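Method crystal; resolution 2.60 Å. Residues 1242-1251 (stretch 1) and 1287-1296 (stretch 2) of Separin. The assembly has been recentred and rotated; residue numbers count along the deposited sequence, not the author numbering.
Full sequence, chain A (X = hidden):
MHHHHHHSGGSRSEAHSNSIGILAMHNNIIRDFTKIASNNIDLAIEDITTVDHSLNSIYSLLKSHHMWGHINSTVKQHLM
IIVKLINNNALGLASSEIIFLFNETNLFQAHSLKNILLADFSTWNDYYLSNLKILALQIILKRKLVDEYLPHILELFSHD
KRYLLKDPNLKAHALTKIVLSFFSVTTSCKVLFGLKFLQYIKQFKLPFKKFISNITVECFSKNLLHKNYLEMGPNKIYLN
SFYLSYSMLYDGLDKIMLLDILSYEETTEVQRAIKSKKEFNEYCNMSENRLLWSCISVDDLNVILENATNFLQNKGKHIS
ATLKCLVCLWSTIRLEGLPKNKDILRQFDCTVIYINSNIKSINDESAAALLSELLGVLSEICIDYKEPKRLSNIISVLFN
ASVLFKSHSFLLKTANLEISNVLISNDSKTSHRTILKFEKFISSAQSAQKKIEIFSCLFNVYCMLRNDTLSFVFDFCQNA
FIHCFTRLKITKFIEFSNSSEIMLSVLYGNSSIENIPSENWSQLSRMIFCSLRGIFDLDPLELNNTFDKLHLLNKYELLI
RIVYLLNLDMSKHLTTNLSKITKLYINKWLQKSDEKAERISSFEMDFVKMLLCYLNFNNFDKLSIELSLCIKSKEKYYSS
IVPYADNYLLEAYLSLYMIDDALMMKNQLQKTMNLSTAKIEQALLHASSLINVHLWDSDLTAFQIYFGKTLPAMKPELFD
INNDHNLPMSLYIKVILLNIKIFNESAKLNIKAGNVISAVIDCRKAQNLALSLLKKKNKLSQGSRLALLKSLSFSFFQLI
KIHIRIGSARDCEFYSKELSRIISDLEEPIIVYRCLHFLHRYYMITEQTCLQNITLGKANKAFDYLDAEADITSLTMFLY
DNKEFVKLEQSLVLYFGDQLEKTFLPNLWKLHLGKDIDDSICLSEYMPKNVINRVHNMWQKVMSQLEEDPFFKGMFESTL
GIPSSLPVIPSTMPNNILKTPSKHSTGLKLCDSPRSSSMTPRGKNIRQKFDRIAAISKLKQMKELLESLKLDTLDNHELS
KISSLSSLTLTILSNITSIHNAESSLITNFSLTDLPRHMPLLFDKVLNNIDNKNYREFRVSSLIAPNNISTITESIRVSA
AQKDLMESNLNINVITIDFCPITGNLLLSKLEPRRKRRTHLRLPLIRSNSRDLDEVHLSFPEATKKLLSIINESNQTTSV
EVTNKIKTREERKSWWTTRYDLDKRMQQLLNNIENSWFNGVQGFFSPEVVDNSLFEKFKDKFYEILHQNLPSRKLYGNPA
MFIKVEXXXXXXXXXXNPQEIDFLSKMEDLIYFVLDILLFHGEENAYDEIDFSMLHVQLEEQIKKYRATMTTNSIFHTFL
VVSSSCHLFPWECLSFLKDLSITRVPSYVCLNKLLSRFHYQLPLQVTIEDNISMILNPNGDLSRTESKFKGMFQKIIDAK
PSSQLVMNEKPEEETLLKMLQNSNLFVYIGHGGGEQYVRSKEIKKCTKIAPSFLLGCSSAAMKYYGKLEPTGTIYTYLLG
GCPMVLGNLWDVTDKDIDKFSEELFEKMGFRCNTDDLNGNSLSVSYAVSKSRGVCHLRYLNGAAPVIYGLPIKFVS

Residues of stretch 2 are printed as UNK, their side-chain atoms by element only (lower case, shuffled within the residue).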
# COMPACT_ATOMS: atom_id res chain seq x y z
N GLN A 1242 -6.50 55.66 21.55
CA GLN A 1242 -7.16 54.94 22.60
C GLN A 1242 -8.62 55.29 22.57
O GLN A 1242 -9.44 54.61 23.13
CB GLN A 1242 -6.58 55.29 23.94
CG GLN A 1242 -5.12 54.97 24.10
CD GLN A 1242 -4.68 55.03 25.53
OE1 GLN A 1242 -5.44 55.42 26.39
NE2 GLN A 1242 -3.46 54.65 25.79
N GLY A 1243 -8.94 56.40 21.92
CA GLY A 1243 -10.31 56.85 21.77
C GLY A 1243 -11.19 56.02 20.85
O GLY A 1243 -12.42 56.15 20.87
N PHE A 1244 -10.55 55.16 20.04
CA PHE A 1244 -11.26 54.22 19.17
C PHE A 1244 -12.06 53.26 20.05
O PHE A 1244 -13.11 52.76 19.65
CB PHE A 1244 -10.24 53.46 18.30
CG PHE A 1244 -10.85 52.69 17.13
CD1 PHE A 1244 -11.25 53.35 15.98
CD2 PHE A 1244 -10.99 51.31 17.19
CE1 PHE A 1244 -11.78 52.65 14.91
CE2 PHE A 1244 -11.52 50.60 16.12
CZ PHE A 1244 -11.91 51.27 14.98
N PHE A 1245 -11.57 53.05 21.27
CA PHE A 1245 -12.22 52.16 22.22
C PHE A 1245 -13.25 52.86 23.11
O PHE A 1245 -13.97 52.21 23.87
CB PHE A 1245 -11.18 51.48 23.11
CG PHE A 1245 -10.38 50.46 22.39
CD1 PHE A 1245 -10.87 49.16 22.26
CD2 PHE A 1245 -9.16 50.79 21.81
CE1 PHE A 1245 -10.14 48.20 21.58
CE2 PHE A 1245 -8.43 49.86 21.13
CZ PHE A 1245 -8.91 48.56 21.01
N SER A 1246 -13.30 54.19 23.01
CA SER A 1246 -14.10 54.96 23.94
C SER A 1246 -15.59 54.66 23.80
O SER A 1246 -16.14 54.61 22.69
CB SER A 1246 -13.85 56.46 23.76
OG SER A 1246 -14.90 57.21 24.33
N PRO A 1247 -16.25 54.45 24.95
CA PRO A 1247 -17.68 54.16 25.01
C PRO A 1247 -18.53 55.41 24.83
O PRO A 1247 -19.75 55.26 24.82
CB PRO A 1247 -17.85 53.58 26.41
CG PRO A 1247 -16.77 54.22 27.19
CD PRO A 1247 -15.61 54.35 26.27
N GLU A 1248 -17.92 56.59 24.69
CA GLU A 1248 -18.65 57.86 24.62
C GLU A 1248 -19.33 58.10 23.27
O GLU A 1248 -18.74 57.83 22.22
CB GLU A 1248 -17.70 59.02 24.90
CG GLU A 1248 -17.15 59.10 26.31
CD GLU A 1248 -16.30 60.35 26.54
OE1 GLU A 1248 -16.46 61.36 25.81
OE2 GLU A 1248 -15.45 60.34 27.47
N VAL A 1249 -20.55 58.61 23.28
CA VAL A 1249 -21.17 59.10 22.05
C VAL A 1249 -21.23 60.64 22.02
O VAL A 1249 -21.75 61.26 22.95
CB VAL A 1249 -22.59 58.57 21.87
CG1 VAL A 1249 -23.06 58.79 20.43
CG2 VAL A 1249 -22.65 57.10 22.23
N VAL A 1250 -20.72 61.25 20.95
CA VAL A 1250 -20.74 62.71 20.89
C VAL A 1250 -22.17 63.23 20.72
O VAL A 1250 -22.96 62.64 19.99
CB VAL A 1250 -19.84 63.26 19.75
CG1 VAL A 1250 -18.45 62.67 19.84
CG2 VAL A 1250 -20.45 62.97 18.38
N ASP A 1251 -22.50 64.31 21.42
CA ASP A 1251 -23.74 65.04 21.16
C ASP A 1251 -23.69 65.64 19.76
O ASP A 1251 -22.78 66.41 19.43
CB ASP A 1251 -23.99 66.13 22.19
CG ASP A 1251 -25.15 67.04 21.82
OD1 ASP A 1251 -26.03 66.64 21.01
OD2 ASP A 1251 -25.21 68.17 22.35
N UNK A 1287 -15.93 62.17 9.83
CA UNK A 1287 -16.40 62.65 11.13
C UNK A 1287 -15.79 61.88 12.30
O UNK A 1287 -15.48 62.48 13.33
c UNK A 1287 -17.92 62.55 11.24
o UNK A 1287 -17.94 64.60 10.04
o UNK A 1287 -19.86 63.65 10.47
c UNK A 1287 -18.62 63.68 10.53
N UNK A 1288 -15.63 60.57 12.15
CA UNK A 1288 -15.23 59.75 13.29
C UNK A 1288 -13.81 60.09 13.68
O UNK A 1288 -13.42 59.84 14.82
c UNK A 1288 -10.51 56.17 11.85
c UNK A 1288 -13.08 57.24 12.17
c UNK A 1288 -15.37 58.26 12.99
c UNK A 1288 -12.58 56.85 10.91
c UNK A 1288 -14.42 57.73 11.96
c UNK A 1288 -14.66 57.63 10.63
c UNK A 1288 -10.98 56.55 13.13
c UNK A 1288 -11.30 56.31 10.74
c UNK A 1288 -12.27 57.08 13.30
n UNK A 1288 -13.56 57.10 9.99
N UNK A 1289 -13.04 60.65 12.76
CA UNK A 1289 -11.68 61.09 13.06
C UNK A 1289 -11.71 62.37 13.88
O UNK A 1289 -10.97 62.52 14.86
c UNK A 1289 -10.86 61.32 11.77
c UNK A 1289 -9.48 61.90 12.09
c UNK A 1289 -10.75 60.02 10.96
N UNK A 1290 -12.58 63.29 13.46
CA UNK A 1290 -12.83 64.52 14.19
C UNK A 1290 -13.34 64.19 15.58
O UNK A 1290 -12.89 64.78 16.55
c UNK A 1290 -14.03 66.76 14.14
c UNK A 1290 -13.83 65.42 13.43
c UNK A 1290 -14.33 66.42 11.13
c UNK A 1290 -13.35 65.65 12.00
N UNK A 1291 -14.25 63.21 15.68
CA UNK A 1291 -14.85 62.83 16.97
C UNK A 1291 -13.81 62.38 17.98
O UNK A 1291 -14.01 62.48 19.18
o UNK A 1291 -17.76 59.88 16.19
o UNK A 1291 -19.10 61.24 15.07
c UNK A 1291 -15.88 61.72 16.79
c UNK A 1291 -17.18 62.17 16.18
c UNK A 1291 -18.08 61.02 15.79
N UNK A 1292 -12.68 61.87 17.49
CA UNK A 1292 -11.64 61.39 18.38
C UNK A 1292 -11.11 62.52 19.25
O UNK A 1292 -10.71 62.28 20.38
c UNK A 1292 -9.51 58.91 16.24
c UNK A 1292 -10.50 60.76 17.58
c UNK A 1292 -11.13 58.41 18.09
c UNK A 1292 -10.75 59.37 16.99
N UNK A 1293 -11.12 63.74 18.72
CA UNK A 1293 -10.63 64.91 19.46
C UNK A 1293 -11.55 65.20 20.64
O UNK A 1293 -11.08 65.36 21.76
c UNK A 1293 -7.10 65.94 15.99
c UNK A 1293 -10.52 66.13 18.53
c UNK A 1293 -9.32 66.09 17.63
c UNK A 1293 -8.12 66.67 18.02
c UNK A 1293 -7.02 66.60 17.21
c UNK A 1293 -9.38 65.42 16.41
c UNK A 1293 -8.28 65.35 15.59
N UNK A 1294 -12.85 65.23 20.37
CA UNK A 1294 -13.87 65.39 21.40
C UNK A 1294 -13.82 64.30 22.46
O UNK A 1294 -14.36 64.46 23.55
c UNK A 1294 -15.58 66.61 19.90
c UNK A 1294 -15.02 67.85 20.57
c UNK A 1294 -17.08 66.73 19.67
c UNK A 1294 -15.26 65.40 20.77
N UNK A 1295 -13.20 63.17 22.15
CA UNK A 1295 -13.21 62.12 23.13
C UNK A 1295 -12.00 62.21 24.06
O UNK A 1295 -11.95 61.54 25.09
c UNK A 1295 -16.36 59.02 20.68
c UNK A 1295 -14.89 59.27 21.03
c UNK A 1295 -13.32 60.75 22.43
c UNK A 1295 -14.76 60.46 21.96
n UNK A 1295 -16.61 57.96 19.65
N UNK A 1296 -11.04 63.08 23.76
CA UNK A 1296 -9.93 63.29 24.68
C UNK A 1296 -10.39 63.98 26.00
O UNK A 1296 -11.37 64.73 26.02
c UNK A 1296 -7.22 62.58 22.97
c UNK A 1296 -7.64 64.81 21.92
c UNK A 1296 -8.25 63.66 22.70
c UNK A 1296 -8.84 64.14 24.01

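Position 1287 lies in the helix with two side-chain carbons, the second carrying two oxygens, and is out of reach of stretch 1: Asp-1287. At 1288 one carbon leads into fused five- and six-membered rings holding eight carbons and one nitrogen, and the six-membered ring approaches Phe-1244; this can only be tryptophan. The CA-to-CB bond of Trp-1288 points sideways, yet the long ring system brings CZ3 within 4.3 Å of Phe-1244 CD1, meeting the phenylalanine ring at its edge.

Position 1289 has three carbons, one carrying the other two, and touches nothing here: Val-1289. Position 1290 has four carbons, forked at the first with one arm two carbons long, and is equally remote: Ile-1290.

At 1291 three carbons run out to a pair of oxygens beside Val-1250, so the residue is Glu-1291. CG lies 3.9 Å from Val-1250 CG1, and the carboxylate, whose oxygens are hydrogen-bonded elsewhere in the structure, also lies beside this valine. Position 1292 carries four carbons forked at the second, and one branch tip reaches the backbone of the 3-10 segment. This is Leu-1292, whose CD2 lies 3.7 Å from Gly-1243 C and 3.8 Å from Phe-1244 N. An ideal CB on Gly-1243 would sit a tight 3.3 Å from that same CD2, so the bare glycine leaves room for the close approach.

Position 1293, one carbon and a six-carbon ring, is Phe-1293, turned out of reach. Position 1294 again shows four carbons forked at the second, points toward stretch 1 and meets Val-1250; Leu-1294 places CD1 4.3 Å from Val-1250 CG1.

At 1295 four carbons in a row end in nitrogen, running past Gly-1243, Ser-1246, Glu-1248 and Val-1250: Lys-1295. Its extended chain, t from chi2 through chi4, has CD 3.9 Å from Ser-1246 OG and brings CE to 3.1 Å from Glu-1248 O. NZ lies 3.3 Å from that oxygen, but the angle is too poor for a hydrogen bond. Position 1296, four carbons forked at the second, is Leu-1296; its CB points away and it makes no contact.

The contact therefore works by packing, with no hydrogen bond across it. Lys-1295 has the largest covered area and spans from Gly-1243 to Val-1250. Val-1250 gathers Glu-1291, Leu-1294 and Lys-1295 around CG1. Within stretch 1, Glu-1248 N donates to Ser-1246 OG at 3.1 Å, linking two residues that Lys-1295 touches; other polar groups are bonded elsewhere in the structure. Here a leucine tip packs on bare glycine backbone, and the lysine contributes largely through its methylenes.

Stretch 2 1287-1296: DWVIELFLKL
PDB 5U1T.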